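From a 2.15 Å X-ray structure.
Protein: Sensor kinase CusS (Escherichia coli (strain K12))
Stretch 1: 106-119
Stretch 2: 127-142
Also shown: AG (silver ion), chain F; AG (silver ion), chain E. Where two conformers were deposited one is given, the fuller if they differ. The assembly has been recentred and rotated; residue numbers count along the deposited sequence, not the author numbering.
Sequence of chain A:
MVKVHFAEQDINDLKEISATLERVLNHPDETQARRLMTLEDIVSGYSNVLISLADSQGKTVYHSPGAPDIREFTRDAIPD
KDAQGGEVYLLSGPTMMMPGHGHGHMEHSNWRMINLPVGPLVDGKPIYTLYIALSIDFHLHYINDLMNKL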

# COMPACT_ATOMS: atom_id res chain seq x y z
N MET A 106 2.51 13.88 -9.06
CA MET A 106 3.50 12.84 -8.74
C MET A 106 4.29 12.46 -9.99
O MET A 106 3.72 12.01 -10.98
CB MET A 106 2.80 11.60 -8.18
CG MET A 106 2.06 11.83 -6.86
SD MET A 106 3.17 11.89 -5.44
CE MET A 106 3.17 10.17 -4.94
N GLU A 107 5.61 12.66 -9.93
CA GLU A 107 6.52 12.27 -11.00
C GLU A 107 6.97 10.83 -10.76
O GLU A 107 7.76 10.57 -9.86
CB GLU A 107 7.74 13.23 -11.02
CG GLU A 107 8.89 12.85 -11.96
CD GLU A 107 8.51 12.81 -13.43
OE1 GLU A 107 7.59 13.56 -13.85
OE2 GLU A 107 9.15 12.04 -14.18
N HIS A 108 6.44 9.89 -11.56
CA HIS A 108 6.77 8.46 -11.44
C HIS A 108 7.40 7.89 -12.71
O HIS A 108 6.68 7.51 -13.64
CB HIS A 108 5.52 7.65 -11.05
CG HIS A 108 5.10 7.82 -9.62
ND1 HIS A 108 3.86 7.43 -9.17
CD2 HIS A 108 5.74 8.33 -8.55
CE1 HIS A 108 3.76 7.68 -7.88
NE2 HIS A 108 4.89 8.23 -7.48
N SER A 109 8.73 7.84 -12.75
CA SER A 109 9.47 7.20 -13.85
C SER A 109 10.62 6.27 -13.43
O SER A 109 11.44 5.89 -14.27
CB SER A 109 9.97 8.27 -14.82
OG SER A 109 10.94 9.10 -14.21
N ASN A 110 10.69 5.88 -12.15
CA ASN A 110 11.76 5.00 -11.65
C ASN A 110 11.18 3.89 -10.78
O ASN A 110 10.33 4.16 -9.93
CB ASN A 110 12.78 5.79 -10.84
CG ASN A 110 13.51 6.81 -11.69
OD1 ASN A 110 14.41 6.47 -12.45
ND2 ASN A 110 13.12 8.07 -11.55
N TRP A 111 11.65 2.66 -10.99
CA TRP A 111 10.97 1.48 -10.45
C TRP A 111 11.92 0.42 -9.90
O TRP A 111 13.02 0.23 -10.41
CB TRP A 111 10.08 0.83 -11.54
CG TRP A 111 9.27 1.83 -12.30
CD1 TRP A 111 9.66 2.50 -13.43
CD2 TRP A 111 7.96 2.29 -11.99
NE1 TRP A 111 8.66 3.34 -13.84
CE2 TRP A 111 7.60 3.24 -12.97
CE3 TRP A 111 7.04 1.99 -10.97
CZ2 TRP A 111 6.37 3.89 -12.97
CZ3 TRP A 111 5.81 2.64 -10.97
CH2 TRP A 111 5.48 3.58 -11.97
N ARG A 112 11.47 -0.26 -8.84
CA ARG A 112 12.04 -1.53 -8.40
C ARG A 112 11.13 -2.61 -8.95
O ARG A 112 9.92 -2.58 -8.69
CB ARG A 112 12.14 -1.63 -6.87
CG ARG A 112 13.51 -1.31 -6.34
CD ARG A 112 13.67 -1.58 -4.85
NE ARG A 112 15.02 -1.21 -4.45
CZ ARG A 112 15.42 0.01 -4.06
NH1 ARG A 112 14.57 1.03 -3.94
NH2 ARG A 112 16.70 0.20 -3.77
N MET A 113 11.72 -3.55 -9.70
CA MET A 113 10.96 -4.59 -10.40
C MET A 113 11.35 -5.98 -9.93
O MET A 113 12.53 -6.26 -9.72
CB MET A 113 11.16 -4.47 -11.91
CG MET A 113 10.33 -5.44 -12.74
SD MET A 113 11.12 -7.03 -13.04
CE MET A 113 12.41 -6.56 -14.19
N ILE A 114 10.35 -6.85 -9.79
CA ILE A 114 10.53 -8.28 -9.59
C ILE A 114 9.59 -9.01 -10.53
O ILE A 114 8.67 -8.40 -11.09
CB ILE A 114 10.26 -8.73 -8.13
CG1 ILE A 114 8.84 -8.34 -7.67
CG2 ILE A 114 11.30 -8.13 -7.19
CD1 ILE A 114 8.37 -9.14 -6.48
N ASN A 115 9.82 -10.31 -10.70
CA ASN A 115 8.90 -11.16 -11.46
C ASN A 115 8.81 -12.55 -10.85
O ASN A 115 9.73 -13.00 -10.18
CB ASN A 115 9.33 -11.24 -12.93
CG ASN A 115 10.72 -11.82 -13.10
OD1 ASN A 115 10.89 -13.03 -13.24
ND2 ASN A 115 11.73 -10.96 -13.06
N LEU A 116 7.68 -13.22 -11.10
CA LEU A 116 7.46 -14.59 -10.61
C LEU A 116 6.49 -15.36 -11.51
O LEU A 116 5.64 -14.74 -12.16
CB LEU A 116 6.93 -14.58 -9.17
CG LEU A 116 5.52 -14.03 -8.89
CD1 LEU A 116 4.96 -14.62 -7.61
CD2 LEU A 116 5.51 -12.51 -8.83
N PRO A 117 6.60 -16.70 -11.54
CA PRO A 117 5.58 -17.50 -12.23
C PRO A 117 4.26 -17.43 -11.47
O PRO A 117 4.26 -17.40 -10.24
CB PRO A 117 6.15 -18.93 -12.21
CG PRO A 117 7.59 -18.79 -11.82
CD PRO A 117 7.65 -17.57 -10.96
N VAL A 118 3.15 -17.44 -12.21
CA VAL A 118 1.82 -17.20 -11.64
C VAL A 118 0.74 -17.91 -12.47
O VAL A 118 0.97 -18.25 -13.63
CB VAL A 118 1.60 -15.66 -11.46
CG1 VAL A 118 0.27 -15.15 -12.01
CG2 VAL A 118 1.77 -15.25 -10.00
N GLY A 119 -0.40 -18.16 -11.85
CA GLY A 119 -1.55 -18.78 -12.52
C GLY A 119 -1.63 -20.29 -12.35
O GLY A 119 -0.76 -20.89 -11.72
N ILE A 127 1.02 -20.94 -16.17
CA ILE A 127 0.79 -20.35 -17.50
C ILE A 127 1.27 -18.90 -17.66
O ILE A 127 1.48 -18.46 -18.79
CB ILE A 127 -0.70 -20.45 -17.95
CG1 ILE A 127 -1.65 -19.69 -17.01
CG2 ILE A 127 -1.11 -21.91 -18.08
CD1 ILE A 127 -3.09 -19.67 -17.47
N TYR A 128 1.43 -18.16 -16.56
CA TYR A 128 1.84 -16.75 -16.62
C TYR A 128 3.17 -16.47 -15.94
O TYR A 128 3.62 -17.22 -15.08
CB TYR A 128 0.80 -15.85 -15.96
CG TYR A 128 -0.61 -15.93 -16.50
CD1 TYR A 128 -0.88 -15.77 -17.86
CD2 TYR A 128 -1.70 -16.10 -15.63
CE1 TYR A 128 -2.18 -15.82 -18.35
CE2 TYR A 128 -3.00 -16.15 -16.11
CZ TYR A 128 -3.24 -16.01 -17.47
OH TYR A 128 -4.54 -16.06 -17.92
N THR A 129 3.79 -15.36 -16.35
CA THR A 129 4.86 -14.72 -15.58
C THR A 129 4.38 -13.31 -15.28
O THR A 129 4.13 -12.53 -16.19
CB THR A 129 6.18 -14.67 -16.37
OG1 THR A 129 6.58 -16.00 -16.71
CG2 THR A 129 7.30 -14.04 -15.53
N LEU A 130 4.22 -13.01 -13.99
CA LEU A 130 3.79 -11.70 -13.52
C LEU A 130 5.00 -10.82 -13.24
O LEU A 130 5.90 -11.23 -12.51
CB LEU A 130 2.96 -11.85 -12.24
CG LEU A 130 2.47 -10.58 -11.54
CD1 LEU A 130 1.59 -9.74 -12.45
CD2 LEU A 130 1.74 -10.94 -10.26
N TYR A 131 5.02 -9.63 -13.82
CA TYR A 131 6.04 -8.61 -13.56
C TYR A 131 5.39 -7.48 -12.76
O TYR A 131 4.31 -7.02 -13.12
CB TYR A 131 6.58 -8.05 -14.88
CG TYR A 131 7.35 -9.05 -15.70
CD1 TYR A 131 6.68 -10.00 -16.48
CD2 TYR A 131 8.75 -9.05 -15.72
CE1 TYR A 131 7.38 -10.92 -17.24
CE2 TYR A 131 9.45 -9.97 -16.48
CZ TYR A 131 8.77 -10.91 -17.24
OH TYR A 131 9.46 -11.82 -18.00
N ILE A 132 6.05 -7.07 -11.67
CA ILE A 132 5.54 -6.04 -10.76
C ILE A 132 6.59 -4.95 -10.61
O ILE A 132 7.73 -5.26 -10.28
CB ILE A 132 5.26 -6.62 -9.35
CG1 ILE A 132 4.39 -7.89 -9.43
CG2 ILE A 132 4.58 -5.58 -8.46
CD1 ILE A 132 4.34 -8.69 -8.14
N ALA A 133 6.20 -3.69 -10.82
CA ALA A 133 7.09 -2.54 -10.68
C ALA A 133 6.53 -1.55 -9.66
O ALA A 133 5.41 -1.08 -9.82
CB ALA A 133 7.29 -1.87 -12.03
N LEU A 134 7.31 -1.24 -8.63
CA LEU A 134 6.94 -0.28 -7.58
C LEU A 134 7.75 1.01 -7.74
O LEU A 134 8.96 0.95 -7.94
CB LEU A 134 7.20 -0.87 -6.19
CG LEU A 134 6.96 0.03 -4.97
CD1 LEU A 134 5.48 0.38 -4.84
CD2 LEU A 134 7.45 -0.64 -3.69
N SER A 135 7.08 2.15 -7.63
CA SER A 135 7.73 3.46 -7.79
C SER A 135 8.75 3.74 -6.68
O SER A 135 8.44 3.58 -5.50
CB SER A 135 6.70 4.59 -7.81
OG SER A 135 7.34 5.85 -7.79
N ILE A 136 9.94 4.17 -7.08
CA ILE A 136 11.01 4.52 -6.14
C ILE A 136 11.43 5.99 -6.26
O ILE A 136 12.46 6.38 -5.72
CB ILE A 136 12.24 3.59 -6.30
CG1 ILE A 136 12.95 3.79 -7.65
CG2 ILE A 136 11.81 2.14 -6.16
CD1 ILE A 136 14.26 3.04 -7.76
N ASP A 137 10.63 6.81 -6.94
CA ASP A 137 11.00 8.20 -7.21
C ASP A 137 11.16 9.01 -5.93
O ASP A 137 12.08 9.83 -5.82
CB ASP A 137 9.99 8.88 -8.12
CG ASP A 137 9.92 8.24 -9.49
OD1 ASP A 137 9.39 7.11 -9.59
OD2 ASP A 137 10.40 8.85 -10.47
N PHE A 138 10.28 8.78 -4.95
CA PHE A 138 10.37 9.46 -3.66
C PHE A 138 11.67 9.11 -2.92
O PHE A 138 12.24 9.97 -2.26
CB PHE A 138 9.13 9.18 -2.80
CG PHE A 138 8.92 10.18 -1.69
CD1 PHE A 138 8.83 11.55 -1.97
CD2 PHE A 138 8.78 9.76 -0.37
CE1 PHE A 138 8.63 12.47 -0.95
CE2 PHE A 138 8.57 10.68 0.65
CZ PHE A 138 8.50 12.03 0.36
N HIS A 139 12.14 7.86 -3.04
CA HIS A 139 13.47 7.46 -2.51
C HIS A 139 14.59 8.29 -3.14
O HIS A 139 15.44 8.82 -2.44
CB HIS A 139 13.78 5.97 -2.75
CG HIS A 139 12.85 5.02 -2.07
ND1 HIS A 139 12.67 5.00 -0.71
CD2 HIS A 139 12.06 4.03 -2.56
CE1 HIS A 139 11.81 4.05 -0.38
NE2 HIS A 139 11.42 3.45 -1.49
N LEU A 140 14.56 8.38 -4.47
CA LEU A 140 15.60 9.07 -5.24
C LEU A 140 15.57 10.59 -5.04
O LEU A 140 16.63 11.21 -4.99
CB LEU A 140 15.47 8.74 -6.74
CG LEU A 140 15.59 7.26 -7.14
CD1 LEU A 140 15.39 7.10 -8.64
CD2 LEU A 140 16.93 6.66 -6.71
N HIS A 141 14.38 11.17 -4.92
CA HIS A 141 14.24 12.59 -4.59
C HIS A 141 14.92 12.94 -3.26
O HIS A 141 15.57 13.97 -3.15
CB HIS A 141 12.77 13.03 -4.52
CG HIS A 141 12.08 13.02 -5.85
ND1 HIS A 141 10.73 12.73 -5.98
CD2 HIS A 141 12.54 13.25 -7.10
CE1 HIS A 141 10.40 12.79 -7.26
NE2 HIS A 141 11.47 13.10 -7.96
N TYR A 142 14.77 12.06 -2.26
CA TYR A 142 15.41 12.25 -0.96
C TYR A 142 16.94 12.20 -1.06
O TYR A 142 17.62 13.08 -0.53
CB TYR A 142 14.91 11.22 0.05
CG TYR A 142 15.60 11.27 1.40
CD1 TYR A 142 15.28 12.27 2.34
CD2 TYR A 142 16.57 10.33 1.75
CE1 TYR A 142 15.91 12.32 3.57
CE2 TYR A 142 17.20 10.38 2.99
CZ TYR A 142 16.87 11.37 3.89
OH TYR A 142 17.50 11.42 5.12
AG AG F . 12.40 6.96 0.75
AG AG E . 2.17 6.37 -10.60

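The two stretches form an antiparallel β-ladder that is extended at one end by an aspartate gripping the loop before the first strand. The strand axes approach to 4.4 Å with their N-to-C directions 150° apart, and the register runs from Trp111 opposite Ser135 to Val118 opposite Tyr128. Hydrogen-bonded pairs alternate with non-hydrogen-bonded ones. In each of the former, two backbone bonds close a ring: Arg112 N to Leu134 O and Leu134 N to Arg112 O are both 2.9 Å, and Val118 N to Tyr128 O at 2.9 Å is answered by Tyr128 N to Val118 O at 3.0 Å. Pro117, which has no amide hydrogen, falls at a non-hydrogen-bonded position, so the ladder loses nothing there; its CA instead lies 3.5 Å from Tyr128 O, a CA-H...O contact.

Side chains sort by face. On the face of Ile114, Leu116 and Val118, these residues make mainly aliphatic contacts: Leu116 CD2 meets Ile132 CD1 at 4.1 Å, and Val118 CB lies 4.1 Å from Leu130 CB. On the other face, Asn115 CB sits over the Tyr131 ring, 4.0 Å from its centroid and 27° off the normal, while Met113 SD approaches that ring's edge, 4.1 Å from Tyr131 CD2. Trp111 CB packs against Ala133 CB at 3.9 Å.

Beyond Trp111, Ile136 N donates to Asn110 O at 2.9 Å, carrying the backbone pairing to the N-cap of the helix. Asp137, in its first turn, then accepts three hydrogen bonds: OD2 from Ser109 N (3.0 Å, 173° at the hydrogen) and Asn110 ND2 (3.0 Å), and OD1 from Asn110 N (3.1 Å). Nearby, Ser135 CB makes a CH-pi contact over the face of the His108 ring, 4.0 Å from the centroid and 9° off the normal, while His108 ND1 binds the chain E silver ion, AG, at 2.5 Å.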